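Local coordinates for DUF5037 domain-containing protein (Ruminococcus gnavus, PDB 4GL6) that is of unknown function, a DUF5037 family protein that folds into an antiparallel four-stranded sheet and a separate alpha/beta part built on a mixed sheet, at residues Y13-F22 with I68-G76; T138-S149 with G173-H184. All blocks are in the same frame, centred on the assembly; numbering follows the deposited sequence.

Contact 1: Y13-F22 with I68-G76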
loop_
_atom_site.group_PDB
_atom_site.type_symbol
_atom_site.label_atom_id
_atom_site.label_comp_id
_atom_site.label_asym_id
_atom_site.label_seq_id
_atom_site.Cartn_x
_atom_site.Cartn_y
_atom_site.Cartn_z
ATOM N N TYR A 13 -0.300 -3.767 -22.480
ATOM C CA TYR A 13 -1.338 -4.618 -21.901
ATOM C C TYR A 13 -2.257 -3.834 -20.942
ATOM O O TYR A 13 -3.475 -3.874 -21.093
ATOM C CB TYR A 13 -0.745 -5.860 -21.197
ATOM C CG TYR A 13 -1.705 -6.434 -20.182
ATOM C CD1 TYR A 13 -2.813 -7.180 -20.582
ATOM C CD2 TYR A 13 -1.551 -6.157 -18.820
ATOM C CE1 TYR A 13 -3.722 -7.671 -19.643
ATOM C CE2 TYR A 13 -2.458 -6.630 -17.885
ATOM C CZ TYR A 13 -3.544 -7.384 -18.294
ATOM O OH TYR A 13 -4.412 -7.869 -17.348
ATOM N N LEU A 14 -1.659 -3.155 -19.962
ATOM C CA LEU A 14 -2.401 -2.383 -18.952
ATOM C C LEU A 14 -3.325 -1.330 -19.565
ATOM O O LEU A 14 -4.494 -1.210 -19.147
ATOM C CB LEU A 14 -1.448 -1.751 -17.923
ATOM C CG LEU A 14 -0.768 -2.720 -16.947
ATOM C CD1 LEU A 14 0.315 -2.068 -16.104
ATOM C CD2 LEU A 14 -1.800 -3.323 -16.009
ATOM N N GLN A 15 -2.821 -0.616 -20.578
ATOM C CA GLN A 15 -3.617 0.387 -21.288
ATOM C C GLN A 15 -4.791 -0.256 -22.026
ATOM O O GLN A 15 -5.918 0.226 -21.909
ATOM C CB GLN A 15 -2.757 1.231 -22.235
ATOM C CG GLN A 15 -3.554 2.240 -23.066
ATOM C CD GLN A 15 -2.699 3.314 -23.699
ATOM O OE1 GLN A 15 -1.497 3.138 -23.902
ATOM N NE2 GLN A 15 -3.325 4.434 -24.037
ATOM N N GLU A 16 -4.517 -1.325 -22.776
ATOM C CA GLU A 16 -5.564 -2.079 -23.477
ATOM C C GLU A 16 -6.587 -2.687 -22.512
ATOM O O GLU A 16 -7.769 -2.701 -22.816
ATOM C CB GLU A 16 -4.979 -3.192 -24.363
ATOM C CG GLU A 16 -4.290 -2.694 -25.633
ATOM C CD GLU A 16 -3.675 -3.811 -26.486
ATOM O OE1 GLU A 16 -3.567 -4.966 -26.013
ATOM O OE2 GLU A 16 -3.290 -3.534 -27.645
ATOM N N GLU A 17 -6.138 -3.157 -21.351
ATOM C CA GLU A 17 -7.035 -3.791 -20.374
ATOM C C GLU A 17 -7.885 -2.802 -19.563
ATOM O O GLU A 17 -9.017 -3.137 -19.224
ATOM C CB GLU A 17 -6.230 -4.690 -19.416
ATOM C CG GLU A 17 -7.039 -5.629 -18.505
ATOM C CD GLU A 17 -7.792 -6.741 -19.233
ATOM O OE1 GLU A 17 -7.556 -6.986 -20.440
ATOM O OE2 GLU A 17 -8.630 -7.403 -18.584
ATOM N N TYR A 18 -7.363 -1.603 -19.274
ATOM C CA TYR A 18 -8.043 -0.654 -18.365
ATOM C C TYR A 18 -8.400 0.768 -18.851
ATOM O O TYR A 18 -8.995 1.523 -18.079
ATOM C CB TYR A 18 -7.228 -0.592 -17.050
ATOM C CG TYR A 18 -7.061 -1.943 -16.372
ATOM C CD1 TYR A 18 -8.179 -2.667 -15.953
ATOM C CD2 TYR A 18 -5.803 -2.495 -16.129
ATOM C CE1 TYR A 18 -8.056 -3.902 -15.330
ATOM C CE2 TYR A 18 -5.668 -3.737 -15.499
ATOM C CZ TYR A 18 -6.807 -4.433 -15.101
ATOM O OH TYR A 18 -6.738 -5.647 -14.474
ATOM N N GLY A 19 -8.043 1.155 -20.080
ATOM C CA GLY A 19 -8.418 2.485 -20.633
ATOM C C GLY A 19 -7.460 3.653 -20.423
ATOM O O GLY A 19 -7.300 4.476 -21.322
ATOM N N GLU A 20 -6.851 3.736 -19.239
ATOM C CA GLU A 20 -5.859 4.771 -18.901
ATOM C C GLU A 20 -4.503 4.365 -19.437
ATOM O O GLU A 20 -4.323 3.226 -19.859
ATOM C CB GLU A 20 -5.664 4.866 -17.391
ATOM C CG GLU A 20 -6.888 5.188 -16.588
ATOM C CD GLU A 20 -6.585 5.153 -15.112
ATOM O OE1 GLU A 20 -5.573 5.748 -14.671
ATOM O OE2 GLU A 20 -7.376 4.521 -14.396
ATOM N N GLU A 21 -3.538 5.281 -19.368
ATOM C CA GLU A 21 -2.154 4.967 -19.738
ATOM C C GLU A 21 -1.331 4.794 -18.454
ATOM O O GLU A 21 -1.629 5.400 -17.409
ATOM C CB GLU A 21 -1.531 5.945 -20.742
ATOM C CG GLU A 21 -1.646 7.426 -20.440
ATOM C CD GLU A 21 -1.021 8.304 -21.524
ATOM O OE1 GLU A 21 -0.321 7.788 -22.417
ATOM O OE2 GLU A 21 -1.229 9.532 -21.489
ATOM N N PHE A 22 -0.326 3.924 -18.558
ATOM C CA PHE A 22 0.522 3.511 -17.452
ATOM C C PHE A 22 1.989 3.592 -17.837
ATOM O O PHE A 22 2.325 3.700 -19.014
ATOM C CB PHE A 22 0.248 2.043 -17.089
ATOM C CG PHE A 22 -1.155 1.762 -16.620
ATOM C CD1 PHE A 22 -2.216 1.676 -17.534
ATOM C CD2 PHE A 22 -1.417 1.515 -15.265
ATOM C CE1 PHE A 22 -3.518 1.407 -17.102
ATOM C CE2 PHE A 22 -2.710 1.238 -14.829
ATOM C CZ PHE A 22 -3.767 1.188 -15.747
ATOM N N ILE A 68 3.028 -10.890 -24.001
ATOM C CA ILE A 68 3.301 -11.047 -22.571
ATOM C C ILE A 68 2.138 -11.784 -21.891
ATOM O O ILE A 68 0.982 -11.542 -22.232
ATOM C CB ILE A 68 3.567 -9.654 -21.911
ATOM C CG1 ILE A 68 4.231 -9.771 -20.524
ATOM C CG2 ILE A 68 2.310 -8.793 -21.891
ATOM C CD1 ILE A 68 5.711 -10.101 -20.572
ATOM N N GLU A 69 2.457 -12.699 -20.972
ATOM C CA GLU A 69 1.456 -13.447 -20.187
ATOM C C GLU A 69 1.358 -12.817 -18.792
ATOM O O GLU A 69 2.348 -12.315 -18.255
ATOM C CB GLU A 69 1.815 -14.927 -20.110
ATOM C CG GLU A 69 1.770 -15.606 -21.476
ATOM C CD GLU A 69 2.210 -17.059 -21.469
ATOM O OE1 GLU A 69 2.327 -17.662 -20.378
ATOM O OE2 GLU A 69 2.438 -17.607 -22.575
ATOM N N ILE A 70 0.163 -12.847 -18.216
ATOM C CA ILE A 70 -0.122 -12.209 -16.935
ATOM C C ILE A 70 -0.264 -13.265 -15.847
ATOM O O ILE A 70 -1.120 -14.141 -15.957
ATOM C CB ILE A 70 -1.439 -11.389 -17.021
ATOM C CG1 ILE A 70 -1.313 -10.256 -18.066
ATOM C CG2 ILE A 70 -1.861 -10.824 -15.652
ATOM C CD1 ILE A 70 -1.368 -10.691 -19.524
ATOM N N ILE A 71 0.577 -13.198 -14.818
ATOM C CA ILE A 71 0.432 -14.070 -13.653
ATOM C C ILE A 71 -0.668 -13.369 -12.830
ATOM O O ILE A 71 -1.741 -13.937 -12.608
ATOM C CB ILE A 71 1.750 -14.265 -12.886
ATOM C CG1 ILE A 71 2.802 -14.930 -13.800
ATOM C CG2 ILE A 71 1.506 -15.121 -11.642
ATOM C CD1 ILE A 71 4.193 -15.005 -13.191
ATOM N N TYR A 72 -0.400 -12.126 -12.422
ATOM C CA TYR A 72 -1.405 -11.250 -11.785
ATOM C C TYR A 72 -0.964 -9.793 -11.946
ATOM O O TYR A 72 0.066 -9.418 -11.393
ATOM C CB TYR A 72 -1.660 -11.606 -10.317
ATOM C CG TYR A 72 -2.626 -10.661 -9.653
ATOM C CD1 TYR A 72 -3.892 -10.444 -10.193
ATOM C CD2 TYR A 72 -2.287 -9.980 -8.481
ATOM C CE1 TYR A 72 -4.787 -9.560 -9.602
ATOM C CE2 TYR A 72 -3.176 -9.092 -7.883
ATOM C CZ TYR A 72 -4.425 -8.883 -8.450
ATOM O OH TYR A 72 -5.323 -8.012 -7.885
ATOM N N ASP A 73 -1.744 -8.997 -12.698
ATOM C CA ASP A 73 -1.371 -7.592 -13.023
ATOM C C ASP A 73 -1.287 -6.597 -11.873
ATOM O O ASP A 73 -0.679 -5.528 -12.017
ATOM C CB ASP A 73 -2.223 -7.013 -14.169
ATOM C CG ASP A 73 -3.715 -6.856 -13.834
ATOM O OD1 ASP A 73 -4.126 -6.754 -12.654
ATOM O OD2 ASP A 73 -4.492 -6.794 -14.814
ATOM N N GLY A 74 -1.918 -6.955 -10.756
ATOM C CA GLY A 74 -1.899 -6.161 -9.543
ATOM C C GLY A 74 -2.753 -4.921 -9.519
ATOM O O GLY A 74 -2.684 -4.194 -8.536
ATOM N N TYR A 75 -3.567 -4.683 -10.556
ATOM C CA TYR A 75 -4.319 -3.433 -10.650
ATOM C C TYR A 75 -5.538 -3.390 -9.771
ATOM O O TYR A 75 -5.832 -2.336 -9.206
ATOM C CB TYR A 75 -4.667 -3.045 -12.105
ATOM C CG TYR A 75 -5.152 -1.599 -12.229
ATOM C CD1 TYR A 75 -4.349 -0.537 -11.784
ATOM C CD2 TYR A 75 -6.404 -1.285 -12.776
ATOM C CE1 TYR A 75 -4.774 0.782 -11.865
ATOM C CE2 TYR A 75 -6.837 0.044 -12.866
ATOM C CZ TYR A 75 -6.010 1.071 -12.406
ATOM O OH TYR A 75 -6.364 2.395 -12.479
ATOM N N GLY A 76 -6.257 -4.504 -9.655
ATOM C CA GLY A 76 -7.435 -4.572 -8.763
ATOM C C GLY A 76 -7.008 -4.295 -7.329
ATOM O O GLY A 76 -7.646 -3.540 -6.583
#
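An Asx turn at Asp73, just ahead of helix 75-95, is where Tyr13 and Tyr18 of helix 6-18 bring their hydroxyls together. Both donate to the same oxygen: Tyr13 OH reaches Asp73 OD2 at 2.8 Å on its anti side, and Tyr18 OH on its syn side. The other carboxylate oxygen, Asp73 OD1, takes the backbone N of Tyr75 at 3.0 Å, closing the turn. With chi1 at 65°, Asp73 CG sits between its own N and carbonyl carbon, which lets the carboxylate face the turn and the tyrosines at once. Ile70 CG1 lies over one face of the Tyr13 ring, a CH-pi contact 3.8 Å from the ring centroid. Tyr75 runs past Tyr18 in the opposite direction, their planes tilted by 40°, while the edge of Phe22 points into the Tyr75 face with centroids 5.3 Å apart. Beyond the ring, Tyr75 OH donates to Glu20 OE2 at 3.0 Å, from above the carboxylate plane. A leucine in place of Tyr18 would probably leave Asp73 OD2 with one tyrosine donor fewer and take from Tyr75 the ring that lies along it, with Phe22 remaining. Two hydroxyls and a backbone N-H converging on one buried carboxylate would be expected to favour its charged form.

Contact 2: T138-S149 with G173-H184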
loop_
_atom_site.group_PDB
_atom_site.type_symbol
_atom_site.label_atom_id
_atom_site.label_comp_id
_atom_site.label_asym_id
_atom_site.label_seq_id
_atom_site.Cartn_x
_atom_site.Cartn_y
_atom_site.Cartn_z
ATOM N N THR A 138 -6.809 -10.419 6.929
ATOM C CA THR A 138 -6.415 -9.068 7.233
ATOM C C THR A 138 -6.628 -8.261 5.942
ATOM O O THR A 138 -6.038 -8.572 4.913
ATOM C CB THR A 138 -4.927 -8.973 7.637
ATOM O OG1 THR A 138 -4.720 -9.687 8.852
ATOM C CG2 THR A 138 -4.539 -7.540 7.851
ATOM N N LEU A 139 -7.468 -7.233 6.030
ATOM C CA LEU A 139 -7.817 -6.373 4.892
ATOM C C LEU A 139 -6.553 -5.802 4.281
ATOM O O LEU A 139 -6.363 -5.834 3.058
ATOM C CB LEU A 139 -8.730 -5.227 5.335
ATOM C CG LEU A 139 -10.124 -5.629 5.814
ATOM C CD1 LEU A 139 -10.824 -4.372 6.306
ATOM C CD2 LEU A 139 -10.961 -6.329 4.756
ATOM N N GLY A 140 -5.694 -5.309 5.154
ATOM C CA GLY A 140 -4.385 -4.824 4.751
ATOM C C GLY A 140 -3.714 -4.027 5.845
ATOM O O GLY A 140 -4.175 -4.001 6.997
ATOM N N SER A 141 -2.623 -3.380 5.455
ATOM C CA SER A 141 -1.850 -2.533 6.333
ATOM C C SER A 141 -1.685 -1.181 5.674
ATOM O O SER A 141 -1.700 -1.081 4.454
ATOM C CB SER A 141 -0.502 -3.167 6.588
ATOM O OG SER A 141 -0.711 -4.446 7.152
ATOM N N ALA A 142 -1.601 -0.135 6.486
ATOM C CA ALA A 142 -1.340 1.221 5.993
ATOM C C ALA A 142 -0.032 1.676 6.599
ATOM O O ALA A 142 0.125 1.583 7.822
ATOM C CB ALA A 142 -2.446 2.153 6.384
ATOM N N TRP A 143 0.902 2.113 5.747
ATOM C CA TRP A 143 2.204 2.647 6.160
ATOM C C TRP A 143 2.132 4.120 5.889
ATOM O O TRP A 143 2.266 4.546 4.746
ATOM C CB TRP A 143 3.348 1.967 5.403
ATOM C CG TRP A 143 3.300 0.475 5.573
ATOM C CD1 TRP A 143 2.624 -0.452 4.785
ATOM C CD2 TRP A 143 3.905 -0.298 6.631
ATOM N NE1 TRP A 143 2.784 -1.711 5.273
ATOM C CE2 TRP A 143 3.552 -1.693 6.375
ATOM C CE3 TRP A 143 4.689 0.005 7.717
ATOM C CZ2 TRP A 143 3.982 -2.729 7.203
ATOM C CZ3 TRP A 143 5.124 -1.034 8.541
ATOM C CH2 TRP A 143 4.767 -2.369 8.295
ATOM N N VAL A 144 1.891 4.893 6.948
ATOM C CA VAL A 144 1.779 6.338 6.880
ATOM C C VAL A 144 3.090 6.974 7.347
ATOM O O VAL A 144 3.587 6.666 8.431
ATOM C CB VAL A 144 0.641 6.843 7.756
ATOM C CG1 VAL A 144 0.544 8.357 7.655
ATOM C CG2 VAL A 144 -0.675 6.192 7.322
ATOM N N TYR A 145 3.622 7.877 6.526
ATOM C CA TYR A 145 4.861 8.618 6.789
ATOM C C TYR A 145 4.515 10.113 6.854
ATOM O O TYR A 145 4.097 10.668 5.846
ATOM C CB TYR A 145 5.875 8.307 5.671
ATOM C CG TYR A 145 6.239 6.834 5.628
ATOM C CD1 TYR A 145 7.186 6.311 6.508
ATOM C CD2 TYR A 145 5.593 5.957 4.758
ATOM C CE1 TYR A 145 7.500 4.961 6.508
ATOM C CE2 TYR A 145 5.899 4.602 4.747
ATOM C CZ TYR A 145 6.857 4.109 5.628
ATOM O OH TYR A 145 7.183 2.776 5.633
ATOM N N ILE A 146 4.640 10.732 8.040
ATOM C CA ILE A 146 4.288 12.138 8.271
ATOM C C ILE A 146 5.521 13.013 8.469
ATOM O O ILE A 146 6.468 12.599 9.137
ATOM C CB ILE A 146 3.411 12.293 9.540
ATOM C CG1 ILE A 146 2.094 11.526 9.394
ATOM C CG2 ILE A 146 3.101 13.765 9.800
ATOM C CD1 ILE A 146 1.231 11.548 10.638
ATOM N N ASP A 147 5.485 14.221 7.895
ATOM C CA ASP A 147 6.520 15.246 8.085
ATOM C C ASP A 147 6.099 15.880 9.396
ATOM O O ASP A 147 5.123 16.637 9.447
ATOM C CB ASP A 147 6.515 16.254 6.926
ATOM C CG ASP A 147 7.580 17.328 7.048
ATOM O OD1 ASP A 147 8.108 17.553 8.159
ATOM O OD2 ASP A 147 7.877 17.961 6.003
ATOM N N ALA A 148 6.819 15.531 10.462
ATOM C CA ALA A 148 6.503 15.992 11.825
ATOM C C ALA A 148 6.613 17.498 12.000
ATOM O O ALA A 148 5.994 18.035 12.888
ATOM C CB ALA A 148 7.357 15.259 12.855
ATOM N N SER A 149 7.384 18.174 11.153
ATOM C CA SER A 149 7.476 19.642 11.194
ATOM C C SER A 149 6.165 20.341 10.786
ATOM O O SER A 149 5.914 21.467 11.206
ATOM C CB SER A 149 8.610 20.134 10.287
ATOM O OG SER A 149 8.335 19.871 8.924
ATOM N N GLY A 173 -13.001 -4.206 8.973
ATOM C CA GLY A 173 -12.425 -5.530 9.242
ATOM C C GLY A 173 -11.107 -5.475 9.996
ATOM O O GLY A 173 -10.764 -4.454 10.590
ATOM N N GLN A 174 -10.363 -6.573 9.962
ATOM C CA GLN A 174 -9.042 -6.605 10.594
ATOM C C GLN A 174 -8.055 -5.825 9.710
ATOM O O GLN A 174 -7.932 -6.114 8.519
ATOM C CB GLN A 174 -8.567 -8.047 10.856
ATOM C CG GLN A 174 -7.224 -8.109 11.568
ATOM C CD GLN A 174 -6.854 -9.422 12.225
ATOM O OE1 GLN A 174 -7.458 -9.842 13.231
ATOM N NE2 GLN A 174 -5.781 -10.034 11.726
ATOM N N ALA A 175 -7.395 -4.820 10.292
ATOM C CA ALA A 175 -6.394 -4.009 9.571
ATOM C C ALA A 175 -5.349 -3.424 10.519
ATOM O O ALA A 175 -5.645 -3.208 11.697
ATOM C CB ALA A 175 -7.075 -2.892 8.785
ATOM N N LEU A 176 -4.142 -3.174 9.992
ATOM C CA LEU A 176 -3.017 -2.617 10.760
ATOM C C LEU A 176 -2.744 -1.168 10.348
ATOM O O LEU A 176 -2.974 -0.784 9.193
ATOM C CB LEU A 176 -1.736 -3.436 10.563
ATOM C CG LEU A 176 -1.777 -4.839 11.180
ATOM C CD1 LEU A 176 -2.639 -5.779 10.348
ATOM C CD2 LEU A 176 -0.392 -5.421 11.362
ATOM N N LEU A 177 -2.243 -0.383 11.304
ATOM C CA LEU A 177 -1.849 1.021 11.090
ATOM C C LEU A 177 -0.430 1.230 11.598
ATOM O O LEU A 177 -0.115 0.840 12.732
ATOM C CB LEU A 177 -2.764 1.968 11.856
ATOM C CG LEU A 177 -2.499 3.483 11.731
ATOM C CD1 LEU A 177 -2.484 3.971 10.288
ATOM C CD2 LEU A 177 -3.538 4.261 12.524
ATOM N N TYR A 178 0.404 1.849 10.758
ATOM C CA TYR A 178 1.776 2.244 11.108
ATOM C C TYR A 178 1.891 3.749 10.782
ATOM O O TYR A 178 1.545 4.162 9.668
ATOM C CB TYR A 178 2.798 1.428 10.320
ATOM C CG TYR A 178 2.710 -0.077 10.515
ATOM C CD1 TYR A 178 1.904 -0.883 9.678
ATOM C CD2 TYR A 178 3.450 -0.711 11.493
ATOM C CE1 TYR A 178 1.828 -2.272 9.850
ATOM C CE2 TYR A 178 3.389 -2.092 11.670
ATOM C CZ TYR A 178 2.583 -2.870 10.849
ATOM O OH TYR A 178 2.521 -4.232 11.029
ATOM N N VAL A 179 2.274 4.565 11.759
ATOM C CA VAL A 179 2.415 6.010 11.553
ATOM C C VAL A 179 3.788 6.398 12.009
ATOM O O VAL A 179 4.088 6.303 13.198
ATOM C CB VAL A 179 1.352 6.840 12.310
ATOM C CG1 VAL A 179 1.528 8.327 11.995
ATOM C CG2 VAL A 179 -0.050 6.385 11.911
ATOM N N TYR A 180 4.615 6.808 11.051
ATOM C CA TYR A 180 5.989 7.271 11.291
ATOM C C TYR A 180 5.977 8.790 11.333
ATOM O O TYR A 180 5.454 9.413 10.402
ATOM C CB TYR A 180 6.913 6.805 10.159
ATOM C CG TYR A 180 7.228 5.329 10.154
ATOM C CD1 TYR A 180 6.376 4.416 9.555
ATOM C CD2 TYR A 180 8.426 4.844 10.708
ATOM C CE1 TYR A 180 6.677 3.053 9.537
ATOM C CE2 TYR A 180 8.735 3.484 10.695
ATOM C CZ TYR A 180 7.847 2.594 10.107
ATOM O OH TYR A 180 8.141 1.264 10.060
ATOM N N TYR A 181 6.502 9.376 12.416
ATOM C CA TYR A 181 6.624 10.841 12.575
ATOM C C TYR A 181 8.086 11.223 12.289
ATOM O O TYR A 181 8.923 11.313 13.191
ATOM C CB TYR A 181 6.179 11.268 13.960
ATOM C CG TYR A 181 4.708 10.996 14.214
ATOM C CD1 TYR A 181 4.279 9.784 14.764
ATOM C CD2 TYR A 181 3.741 11.943 13.902
ATOM C CE1 TYR A 181 2.925 9.535 15.005
ATOM C CE2 TYR A 181 2.381 11.704 14.133
ATOM C CZ TYR A 181 1.978 10.500 14.699
ATOM O OH TYR A 181 0.626 10.264 14.921
ATOM N N LEU A 182 8.374 11.420 11.005
ATOM C CA LEU A 182 9.718 11.717 10.518
ATOM C C LEU A 182 10.061 13.202 10.592
ATOM O O LEU A 182 9.189 14.061 10.464
ATOM C CB LEU A 182 9.842 11.296 9.048
ATOM C CG LEU A 182 9.520 9.858 8.658
ATOM C CD1 LEU A 182 9.705 9.721 7.160
ATOM C CD2 LEU A 182 10.441 8.889 9.381
ATOM N N ASP A 183 11.344 13.493 10.779
ATOM C CA ASP A 183 11.825 14.873 10.740
ATOM C C ASP A 183 11.756 15.305 9.261
ATOM O O ASP A 183 11.771 14.446 8.349
ATOM C CB ASP A 183 13.229 15.016 11.363
ATOM C CG ASP A 183 14.327 14.343 10.535
ATOM O OD1 ASP A 183 14.869 14.972 9.577
ATOM O OD2 ASP A 183 14.652 13.182 10.867
ATOM N N HIS A 184 11.693 16.621 9.041
ATOM C CA HIS A 184 11.542 17.208 7.694
ATOM C C HIS A 184 12.482 16.660 6.640
ATOM O O HIS A 184 12.027 16.123 5.625
ATOM C CB HIS A 184 11.596 18.743 7.759
ATOM C CG HIS A 184 11.352 19.422 6.427
ATOM N ND1 HIS A 184 10.170 19.355 5.779
ATOM C CD2 HIS A 184 12.199 20.201 5.629
ATOM C CE1 HIS A 184 10.262 20.056 4.620
ATOM N NE2 HIS A 184 11.504 20.575 4.540
#
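Trp143 and Tyr178 lie side by side on neighbouring strands, pointing the same way, in an offset stack: the centroids of the indole six-membered ring and the phenol are 3.6 Å apart and the planes only 6° from parallel. Both hold CG anti to the carbonyl carbon (chi1 -56° and -59°), and this shared setting brings the two rings face to face. Two residues on, Tyr145 and Tyr180 repeat the pairing less closely; their rings, centroids 4.8 Å apart, are slid so far that they barely overlap. Beneath them the backbones bond in parallel register, as where Tyr180 N meets Val144 O at 2.8 Å. This is the strand pair of a beta-alpha-beta crossover, strand 140-147, helix 156-171 and strand 175-182. On the face away from the stacked rings, Ile146 CD1 packs against Val179 CG1 at 3.5 Å and Tyr181 CE2, while helix 75-95 covers Ala142 and Val144, and helix 156-171 covers Leu177. Where the strands end, His184 ND1 donates to the syn side of Asp147 OD2 at 2.7 Å, nearly in the imidazole plane. The other oxygen, Asp147 OD1, accepts Ser149 N at 3.1 Å in an Asx turn, an arrangement that probably limits the turning of the carboxylate that His184 meets. Farther out, Tyr215 stacks on Tyr180, and Phe206 meets Tyr145 edge-to-face.

Contact 1 and contact 2 sit on opposite sides of the chain's centre, their own centres 28 Å apart and their nearest atoms about 10 Å apart, so neither touches the other. They follow in series along the chain. Contact 1 ties helix 6-18 to the run leading from edge strand 69-70 of the antiparallel sheet into helix 75-95; contact 2 joins the two central strands of the mixed sheet. Helix 75-95 spans the distance between them: Tyr75, in its first turn, belongs to contact 1, whereas Met84, Ile88 and Ile92 farther along pack on strand 140-147. With the function unknown, neither contact can be tied to an active site.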